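Local coordinates for protein neurotoxin (Clostridium botulinum, PDB 1ZB7) that acts as a zinc endopeptidase in the host cytosol, cleaving synaptobrevins VAMP1, VAMP2 and VAMP3, with VAMP2 cut at an Ala-Ala bond, at residues Q411-A414 against A419-E422. Numbering follows the deposited sequence.
Sequences QNKA and AYEE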
ATOM      1  N   GLN A 411       3.286 -20.087  16.206  1.00 40.44           N
ATOM      2  CA  GLN A 411       3.179 -19.637  14.799  1.00 41.05           C
ATOM      3  C   GLN A 411       4.547 -19.255  14.199  1.00 40.21           C
ATOM      4  O   GLN A 411       4.661 -18.904  13.036  1.00 38.95           O
ATOM      5  CB  GLN A 411       2.242 -18.433  14.709  1.00 40.82           C
ATOM      6  CG  GLN A 411       0.718 -18.741  14.948  1.00 41.89           C
ATOM      7  CD  GLN A 411      -0.095 -17.464  14.872  1.00 42.10           C
ATOM      8  OE1 GLN A 411      -0.372 -16.869  15.879  1.00 45.05           O
ATOM      9  NE2 GLN A 411      -0.354 -16.983  13.678  1.00 39.74           N
ATOM     10  N   ASN A 412       5.588 -19.380  14.995  1.00 40.51           N
ATOM     11  CA  ASN A 412       6.937 -18.944  14.619  1.00 40.68           C
ATOM     12  C   ASN A 412       7.577 -20.022  13.765  1.00 41.29           C
ATOM     13  O   ASN A 412       7.793 -21.111  14.233  1.00 40.02           O
ATOM     14  CB  ASN A 412       7.745 -18.659  15.892  1.00 40.99           C
ATOM     15  CG  ASN A 412       9.087 -17.954  15.620  1.00 40.69           C
ATOM     16  OD1 ASN A 412       9.779 -18.261  14.663  1.00 41.88           O
ATOM     17  ND2 ASN A 412       9.434 -16.992  16.479  1.00 41.67           N
ATOM     18  N   LYS A 413       7.881 -19.734  12.494  1.00 42.83           N
ATOM     19  CA  LYS A 413       8.411 -20.828  11.637  1.00 43.35           C
ATOM     20  C   LYS A 413       9.715 -21.447  12.223  1.00 43.20           C
ATOM     21  O   LYS A 413       9.975 -22.638  11.975  1.00 42.73           O
ATOM     22  CB  LYS A 413       8.752 -20.353  10.249  1.00 43.10           C
ATOM     23  CG  LYS A 413       7.686 -20.321   9.174  1.00 45.72           C
ATOM     24  CD  LYS A 413       8.353 -21.075   7.999  1.00 44.48           C
ATOM     25  CE  LYS A 413       8.129 -20.462   6.756  1.00 42.36           C
ATOM     26  NZ  LYS A 413       8.981 -21.244   5.801  1.00 42.36           N
ATOM     27  N   ALA A 414      10.556 -20.627  12.887  1.00 41.78           N
ATOM     28  CA  ALA A 414      11.862 -21.145  13.392  1.00 42.92           C
ATOM     29  C   ALA A 414      11.738 -22.009  14.644  1.00 43.76           C
ATOM     30  O   ALA A 414      12.588 -22.830  14.857  1.00 47.58           O
ATOM     31  CB  ALA A 414      12.862 -20.039  13.644  1.00 41.55           C
ATOM     32  N   ALA A 419       5.093 -28.309  13.208  1.00 46.37           N
ATOM     33  CA  ALA A 419       3.726 -27.985  12.843  1.00 45.53           C
ATOM     34  C   ALA A 419       3.464 -28.044  11.327  1.00 45.00           C
ATOM     35  O   ALA A 419       2.326 -28.191  10.896  1.00 44.82           O
ATOM     36  CB  ALA A 419       3.386 -26.657  13.409  1.00 45.90           C
ATOM     37  N   TYR A 420       4.515 -27.978  10.515  1.00 44.80           N
ATOM     38  CA  TYR A 420       4.351 -27.668   9.056  1.00 44.39           C
ATOM     39  C   TYR A 420       5.405 -28.286   8.231  1.00 44.64           C
ATOM     40  O   TYR A 420       6.411 -28.664   8.728  1.00 44.68           O
ATOM     41  CB  TYR A 420       4.388 -26.148   8.771  1.00 43.86           C
ATOM     42  CG  TYR A 420       5.757 -25.553   8.923  1.00 39.11           C
ATOM     43  CD1 TYR A 420       6.657 -25.504   7.843  1.00 40.64           C
ATOM     44  CD2 TYR A 420       6.150 -25.013  10.126  1.00 37.85           C
ATOM     45  CE1 TYR A 420       7.980 -24.970   8.003  1.00 37.51           C
ATOM     46  CE2 TYR A 420       7.417 -24.471  10.297  1.00 39.27           C
ATOM     47  CZ  TYR A 420       8.327 -24.470   9.256  1.00 37.40           C
ATOM     48  OH  TYR A 420       9.535 -23.912   9.505  1.00 40.33           O
ATOM     49  N   GLU A 421       5.218 -28.259   6.928  1.00 47.34           N
ATOM     50  CA  GLU A 421       6.298 -28.583   6.020  1.00 47.48           C
ATOM     51  C   GLU A 421       6.366 -27.574   4.867  1.00 46.54           C
ATOM     52  O   GLU A 421       5.324 -26.984   4.477  1.00 46.22           O
ATOM     53  CB  GLU A 421       6.141 -30.078   5.626  1.00 49.30           C
ATOM     54  CG  GLU A 421       5.302 -30.374   4.438  1.00 56.71           C
ATOM     55  CD  GLU A 421       3.889 -31.021   4.680  1.00 66.53           C
ATOM     56  OE1 GLU A 421       3.354 -31.165   5.833  1.00 73.35           O
ATOM     57  OE2 GLU A 421       3.289 -31.364   3.618  1.00 72.20           O
ATOM     58  N   GLU A 422       7.576 -27.328   4.348  1.00 45.78           N
ATOM     59  CA  GLU A 422       7.814 -26.400   3.249  1.00 46.71           C
ATOM     60  C   GLU A 422       7.234 -27.061   1.991  1.00 46.18           C
ATOM     61  O   GLU A 422       7.101 -28.264   1.952  1.00 43.53           O
ATOM     62  CB  GLU A 422       9.281 -26.093   2.988  1.00 47.83           C
ATOM     63  CG  GLU A 422      10.008 -25.274   4.061  1.00 52.31           C
ATOM     64  CD  GLU A 422       9.585 -23.807   4.219  1.00 56.20           C
ATOM     65  OE1 GLU A 422       9.043 -23.119   3.316  1.00 58.37           O
ATOM     66  OE2 GLU A 422       9.892 -23.291   5.293  1.00 62.71           O
TER
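The phenol ring of Tyr420 meets Lys413 in two ways, over one face and at its hydroxyl-bearing edge. Over the face, near the CZ-OH bond, lies Lys413 CD, 3.4 Å from Tyr420 OH and 3.6 Å from CZ. At the edge, by contrast, the carbonyl O of Lys413 lies close to the ring plane and accepts a hydrogen bond from Tyr420 OH at 2.8 Å. The donor is tilted 31° from the carbonyl plane of Lys413, with a C=O...donor angle of 125°. Lys413 O also takes a bond from Lys417 NZ, giving it two donors. The Lys413 and Tyr420 side chains cross at about a right angle. The lysine chain bends at chi2 and chi3, and its end comes near the carboxylate of Glu422; the ion pair modelled there is doubtful, because Lys413 NZ and Glu422 OE2 are too close. On the loop side, Asn412 OD1 accepts from Ala414 N at 3.1 Å, an Asx turn that holds the backbone beside Lys413. The segments bury 168 Å² between them, and none of the three touching residues is fully buried. Residues 421-422 form a weakly bonded outermost strand beside 377-381, whose Ile380 touches Lys413, Tyr420 and Glu422. The same antiparallel sheet holds 199-208 and, at its other outer position, 215-221, to which the 411-414 loop is tied by backbone bonds of Gln411 with Phe221 and Lys413 with Ala219.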